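Local atomic coordinates of dephospho-CoA kinase (Campylobacter jejuni subsp. jejuni serotype O:2, PDB entry 4ZO4), a protein that probably catalyses the ATP-dependent phosphorylation of the 3'-hydroxyl of dephospho-CoA, the last step of coenzyme A biosynthesis. Residues C16-F21 with F115-L120; F9-I14 with V133-T138. All coordinates share one frame; numbering follows the deposited sequence.

Interaction 1 of 2, residues C16-F21 with F115-L120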
loop_
_atom_site.group_PDB
_atom_site.type_symbol
_atom_site.label_atom_id
_atom_site.label_comp_id
_atom_site.label_asym_id
_atom_site.label_seq_id
_atom_site.Cartn_x
_atom_site.Cartn_y
_atom_site.Cartn_z
ATOM N N CYS A 16 -14.265 24.008 -2.752
ATOM C CA CYS A 16 -15.061 25.133 -3.204
ATOM C C CYS A 16 -14.786 25.445 -4.666
ATOM O O CYS A 16 -15.644 26.003 -5.347
ATOM C CB CYS A 16 -14.826 26.363 -2.315
ATOM S SG CYS A 16 -13.241 27.211 -2.529
ATOM N N GLY A 17 -13.608 25.083 -5.159
ATOM C CA GLY A 17 -13.299 25.241 -6.585
ATOM C C GLY A 17 -14.265 24.455 -7.457
ATOM O O GLY A 17 -14.802 24.955 -8.447
ATOM N N LYS A 18 -14.510 23.226 -7.040
ATOM C CA LYS A 18 -15.386 22.312 -7.722
ATOM C C LYS A 18 -16.870 22.731 -7.660
ATOM O O LYS A 18 -17.625 22.581 -8.636
ATOM C CB LYS A 18 -15.224 20.977 -7.016
ATOM C CG LYS A 18 -15.762 19.761 -7.734
ATOM C CD LYS A 18 -15.367 18.481 -6.989
ATOM C CE LYS A 18 -15.731 18.516 -5.499
ATOM N NZ LYS A 18 -15.910 17.155 -4.929
ATOM N N SER A 19 -17.302 23.224 -6.500
ATOM C CA SER A 19 -18.723 23.480 -6.246
ATOM C C SER A 19 -19.165 24.800 -6.862
ATOM O O SER A 19 -20.324 24.961 -7.262
ATOM C CB SER A 19 -18.985 23.522 -4.756
ATOM O OG SER A 19 -18.141 24.489 -4.163
ATOM N N THR A 20 -18.245 25.755 -6.903
ATOM C CA THR A 20 -18.490 27.016 -7.571
ATOM C C THR A 20 -18.616 26.814 -9.086
ATOM O O THR A 20 -19.575 27.308 -9.687
ATOM C CB THR A 20 -17.377 28.024 -7.266
ATOM O OG1 THR A 20 -17.535 28.532 -5.933
ATOM C CG2 THR A 20 -17.405 29.175 -8.269
ATOM N N PHE A 21 -17.678 26.089 -9.701
ATOM C CA PHE A 21 -17.772 25.789 -11.132
ATOM C C PHE A 21 -19.065 25.079 -11.456
ATOM O O PHE A 21 -19.572 25.191 -12.571
ATOM C CB PHE A 21 -16.639 24.916 -11.615
ATOM C CG PHE A 21 -16.701 24.620 -13.085
ATOM C CD1 PHE A 21 -15.879 25.285 -13.970
ATOM C CD2 PHE A 21 -17.574 23.676 -13.582
ATOM C CE1 PHE A 21 -15.944 25.025 -15.328
ATOM C CE2 PHE A 21 -17.637 23.401 -14.934
ATOM C CZ PHE A 21 -16.817 24.071 -15.807
ATOM N N PHE A 115 -21.736 17.885 -16.876
ATOM C CA PHE A 115 -20.615 17.878 -15.945
ATOM C C PHE A 115 -20.791 16.873 -14.784
ATOM O O PHE A 115 -21.759 16.924 -14.019
ATOM C CB PHE A 115 -20.386 19.309 -15.425
ATOM C CG PHE A 115 -19.972 20.275 -16.513
ATOM C CD1 PHE A 115 -18.673 20.261 -17.001
ATOM C CD2 PHE A 115 -20.890 21.159 -17.085
ATOM C CE1 PHE A 115 -18.282 21.109 -18.024
ATOM C CE2 PHE A 115 -20.504 22.007 -18.116
ATOM C CZ PHE A 115 -19.193 21.982 -18.582
ATOM N N VAL A 116 -19.855 15.941 -14.686
ATOM C CA VAL A 116 -19.798 14.986 -13.579
ATOM C C VAL A 116 -18.887 15.597 -12.532
ATOM O O VAL A 116 -17.650 15.620 -12.670
ATOM C CB VAL A 116 -19.200 13.624 -14.026
ATOM C CG1 VAL A 116 -19.178 12.638 -12.882
ATOM C CG2 VAL A 116 -19.962 13.040 -15.218
ATOM N N GLU A 117 -19.478 16.142 -11.494
ATOM C CA GLU A 117 -18.661 16.616 -10.395
ATOM C C GLU A 117 -17.983 15.394 -9.765
ATOM O O GLU A 117 -18.646 14.376 -9.539
ATOM C CB GLU A 117 -19.536 17.355 -9.378
ATOM C CG GLU A 117 -18.835 17.610 -8.058
ATOM C CD GLU A 117 -19.567 18.614 -7.195
ATOM O OE1 GLU A 117 -20.770 18.856 -7.440
ATOM O OE2 GLU A 117 -18.921 19.152 -6.268
ATOM N N ILE A 118 -16.684 15.476 -9.483
ATOM C CA ILE A 118 -15.968 14.313 -8.908
ATOM C C ILE A 118 -14.765 14.708 -8.044
ATOM O O ILE A 118 -13.950 15.525 -8.457
ATOM C CB ILE A 118 -15.539 13.347 -10.033
ATOM C CG1 ILE A 118 -14.959 12.048 -9.476
ATOM C CG2 ILE A 118 -14.535 13.994 -10.961
ATOM C CD1 ILE A 118 -14.671 10.995 -10.530
ATOM N N PRO A 119 -14.656 14.153 -6.822
ATOM C CA PRO A 119 -13.438 14.333 -6.003
ATOM C C PRO A 119 -12.176 13.867 -6.687
ATOM O O PRO A 119 -12.141 12.790 -7.265
ATOM C CB PRO A 119 -13.687 13.473 -4.771
ATOM C CG PRO A 119 -15.171 13.243 -4.708
ATOM C CD PRO A 119 -15.725 13.454 -6.089
ATOM N N LEU A 120 -11.142 14.689 -6.619
ATOM C CA LEU A 120 -9.949 14.485 -7.431
ATOM C C LEU A 120 -9.435 13.062 -7.352
ATOM O O LEU A 120 -9.090 12.507 -8.383
ATOM C CB LEU A 120 -8.850 15.500 -7.066
ATOM C CG LEU A 120 -7.525 15.498 -7.847
ATOM C CD1 LEU A 120 -7.741 15.616 -9.346
ATOM C CD2 LEU A 120 -6.601 16.608 -7.370
#
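Phe21 and Phe115 form the aromatic part of this contact, a T-shaped pair in which the edge of Phe21 addresses the face of Phe115. The rings are turned 76° against each other with centroids 5.3 Å apart, and Phe21 CE2 stands over the rim of the Phe115 ring, 3.9 Å from its CD1, rather than over its centre. The end of the Phe21 side chain comes nearer to the strand than its first bond suggests. Helix 185-200 adds Cys192 and Ile196 against Phe21 and Ile199 against Phe115.

The charged and polar part lies at the start of the same helix. Lys18 belongs to the P-loop (Walker A motif) of this P-loop NTPase, the loop after the first strand together with the first turn of the helix that follows, and residues Cys16 to Thr20 are predicted to bind ATP. Its chain crosses that of Glu117 at about a right angle, and Lys18 CE comes within 3.3 Å of Glu117 OE2. The bend at chi3 (52°) turns CE aside from an otherwise extended chain. Between Lys18 NZ and Glu117 OE2 the salt bridge is long, 3.9 Å. The aliphatic chain of Lys18 therefore meets the carboxylate more closely than the ammonium does. Further along, Lys18 CD passes 3.6 Å from Ile118 O, and NZ comes up to the Pro119 ring, 3.9 Å from its CD.

Within the helix, Cys16 O accepts both Thr20 N and Ser19 OG, the hydroxyl at 3.2 Å; the two donors reach it from the same face of the carbonyl plane, with the hydroxyl lying above that plane. Ser19 also packs on Leu59 of the second subunit.

Interaction 2 of 2, residues F9-I14 with V133-T138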
loop_
_atom_site.group_PDB
_atom_site.type_symbol
_atom_site.label_atom_id
_atom_site.label_comp_id
_atom_site.label_asym_id
_atom_site.label_seq_id
_atom_site.Cartn_x
_atom_site.Cartn_y
_atom_site.Cartn_z
ATOM N N PHE A 9 -15.649 16.061 -16.808
ATOM C CA PHE A 9 -15.419 15.839 -15.381
ATOM C C PHE A 9 -15.000 17.151 -14.759
ATOM O O PHE A 9 -14.213 17.884 -15.317
ATOM C CB PHE A 9 -14.415 14.680 -15.118
ATOM C CG PHE A 9 -14.951 13.322 -15.546
ATOM C CD1 PHE A 9 -15.841 12.626 -14.738
ATOM C CD2 PHE A 9 -14.633 12.794 -16.792
ATOM C CE1 PHE A 9 -16.372 11.401 -15.149
ATOM C CE2 PHE A 9 -15.167 11.586 -17.213
ATOM C CZ PHE A 9 -16.033 10.880 -16.386
ATOM N N VAL A 10 -15.564 17.471 -13.617
ATOM C CA VAL A 10 -15.151 18.657 -12.935
ATOM C C VAL A 10 -14.494 18.261 -11.631
ATOM O O VAL A 10 -15.146 17.728 -10.744
ATOM C CB VAL A 10 -16.344 19.540 -12.622
ATOM C CG1 VAL A 10 -15.886 20.762 -11.837
ATOM C CG2 VAL A 10 -17.036 19.937 -13.912
ATOM N N THR A 11 -13.200 18.532 -11.504
ATOM C CA THR A 11 -12.506 18.158 -10.296
ATOM C C THR A 11 -11.684 19.330 -9.807
ATOM O O THR A 11 -11.338 20.186 -10.600
ATOM C CB THR A 11 -11.629 16.914 -10.539
ATOM O OG1 THR A 11 -10.834 16.668 -9.387
ATOM C CG2 THR A 11 -10.723 17.110 -11.716
ATOM N N ALA A 12 -11.387 19.372 -8.504
ATOM C CA ALA A 12 -10.754 20.543 -7.908
ATOM C C ALA A 12 -9.728 20.223 -6.854
ATOM O O ALA A 12 -9.894 19.315 -6.039
ATOM C CB ALA A 12 -11.798 21.481 -7.319
ATOM N N SER A 13 -8.674 21.028 -6.865
ATOM C CA SER A 13 -7.621 20.920 -5.884
ATOM C C SER A 13 -8.100 21.322 -4.503
ATOM O O SER A 13 -7.389 21.075 -3.543
ATOM C CB SER A 13 -6.428 21.793 -6.268
ATOM O OG SER A 13 -6.510 23.066 -5.669
ATOM N N ILE A 14 -9.270 21.967 -4.423
ATOM C CA ILE A 14 -9.918 22.354 -3.159
ATOM C C ILE A 14 -11.452 22.457 -3.368
ATOM O O ILE A 14 -11.925 22.894 -4.422
ATOM C CB ILE A 14 -9.332 23.671 -2.611
ATOM C CG1 ILE A 14 -10.158 24.192 -1.428
ATOM C CG2 ILE A 14 -9.268 24.730 -3.700
ATOM C CD1 ILE A 14 -9.448 25.262 -0.621
ATOM N N VAL A 133 -11.468 16.032 -18.815
ATOM C CA VAL A 133 -11.251 16.298 -17.424
ATOM C C VAL A 133 -10.883 17.754 -17.213
ATOM O O VAL A 133 -9.907 18.251 -17.795
ATOM C CB VAL A 133 -10.120 15.408 -16.900
ATOM C CG1 VAL A 133 -10.140 15.346 -15.383
ATOM C CG2 VAL A 133 -10.274 14.034 -17.484
ATOM N N ILE A 134 -11.641 18.405 -16.337
ATOM C CA ILE A 134 -11.484 19.829 -16.018
ATOM C C ILE A 134 -10.977 19.937 -14.588
ATOM O O ILE A 134 -11.697 19.625 -13.627
ATOM C CB ILE A 134 -12.850 20.580 -16.077
ATOM C CG1 ILE A 134 -13.381 20.654 -17.508
ATOM C CG2 ILE A 134 -12.757 22.002 -15.494
ATOM C CD1 ILE A 134 -14.757 21.296 -17.599
ATOM N N VAL A 135 -9.744 20.371 -14.431
ATOM C CA VAL A 135 -9.217 20.511 -13.102
ATOM C C VAL A 135 -9.136 21.981 -12.743
ATOM O O VAL A 135 -8.503 22.776 -13.456
ATOM C CB VAL A 135 -7.825 19.869 -12.958
ATOM C CG1 VAL A 135 -7.357 19.993 -11.510
ATOM C CG2 VAL A 135 -7.856 18.407 -13.379
ATOM N N ILE A 136 -9.765 22.325 -11.632
ATOM C CA ILE A 136 -9.594 23.622 -11.041
ATOM C C ILE A 136 -8.474 23.555 -10.022
ATOM O O ILE A 136 -8.591 22.906 -8.976
ATOM C CB ILE A 136 -10.871 24.112 -10.372
ATOM C CG1 ILE A 136 -12.001 24.098 -11.404
ATOM C CG2 ILE A 136 -10.639 25.518 -9.859
ATOM C CD1 ILE A 136 -13.382 24.062 -10.811
ATOM N N TYR A 137 -7.403 24.259 -10.357
ATOM C CA TYR A 137 -6.134 24.177 -9.692
ATOM C C TYR A 137 -5.818 25.484 -8.961
ATOM O O TYR A 137 -5.973 26.574 -9.529
ATOM C CB TYR A 137 -5.068 23.943 -10.751
ATOM C CG TYR A 137 -3.672 23.780 -10.230
ATOM C CD1 TYR A 137 -3.415 23.019 -9.078
ATOM C CD2 TYR A 137 -2.592 24.324 -10.914
ATOM C CE1 TYR A 137 -2.129 22.832 -8.626
ATOM C CE2 TYR A 137 -1.293 24.139 -10.467
ATOM C CZ TYR A 137 -1.076 23.387 -9.321
ATOM O OH TYR A 137 0.200 23.199 -8.845
ATOM N N THR A 138 -5.376 25.356 -7.708
ATOM C CA THR A 138 -4.801 26.453 -6.937
ATOM C C THR A 138 -3.329 26.165 -6.553
ATOM O O THR A 138 -3.072 25.466 -5.592
ATOM C CB THR A 138 -5.626 26.663 -5.666
ATOM O OG1 THR A 138 -7.028 26.681 -5.999
ATOM C CG2 THR A 138 -5.223 27.954 -4.999
#
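Phe9 meets Val133 at the start of a parallel pairing between strands 7-12 and 132-136, the first and fourth strands of a sheet with the 2-3-1-4-5 order of P-loop kinases. Phe9 O receives Ile134 N at 2.8 Å. On the same face of the sheet Phe9 CB packs on Val133 CG1 at 4.3 Å, while its ring leads away toward Tyr127 and Leu130.

Val10 points to the other face, where its CG1 lies 4.3 Å from Ile136 CD1; Phe21 of helix 15-27 rests against both Val10 and Ile136. Thr11 uses both backbone polar atoms: its N donates to Ile134 O at 2.8 Å, and its O accepts from Ile136 N. The Thr11 and Val135 side chains lie side by side, pointing the same way. Thr11 OG1 is anti to the backbone N (chi1 173°); CG2, between the backbone N and the carbonyl carbon, meets Val135 CG2, 3.6 Å away.

Ala12 returns to the face of Val10, its CB 4.1 Å from Ile136 CB. Beyond it the chain leaves the strand, yet Ser13 N still donates to Ile136 O. The Ser13 side chain then takes over from the backbone: OG accepts Thr138 N at 3.3 Å, and CB comes to the edge of the Tyr137 ring. Last, the Ile14 side chain crosses that of Thr138 obliquely, its CG2 3.8 Å from Thr138 OG1.

Overall arrangement
The centres of the two contacts lie about 6 Å apart, and strand 7-12 joins them: it sits between strands 114-117 and 132-136, so the strand of interaction 1 flanks the strand paired in interaction 2, and the helix of interaction 1 lies over the sheet face of Val10 and Ile134. The join is made by probable backbone hydrogen bonds, Val10 N to Val116 O at 2.9 Å and Ile118 N to Val10 O at 3.0 Å. Helix 15-27 follows strand 7-12 directly, and its Phe21 touches Ile134 as well as Phe115. Towards the predicted ATP site, the nearest side-chain atoms of Ala12 and Lys18 are about 3 Å apart, where the central strand gives way to the P-loop.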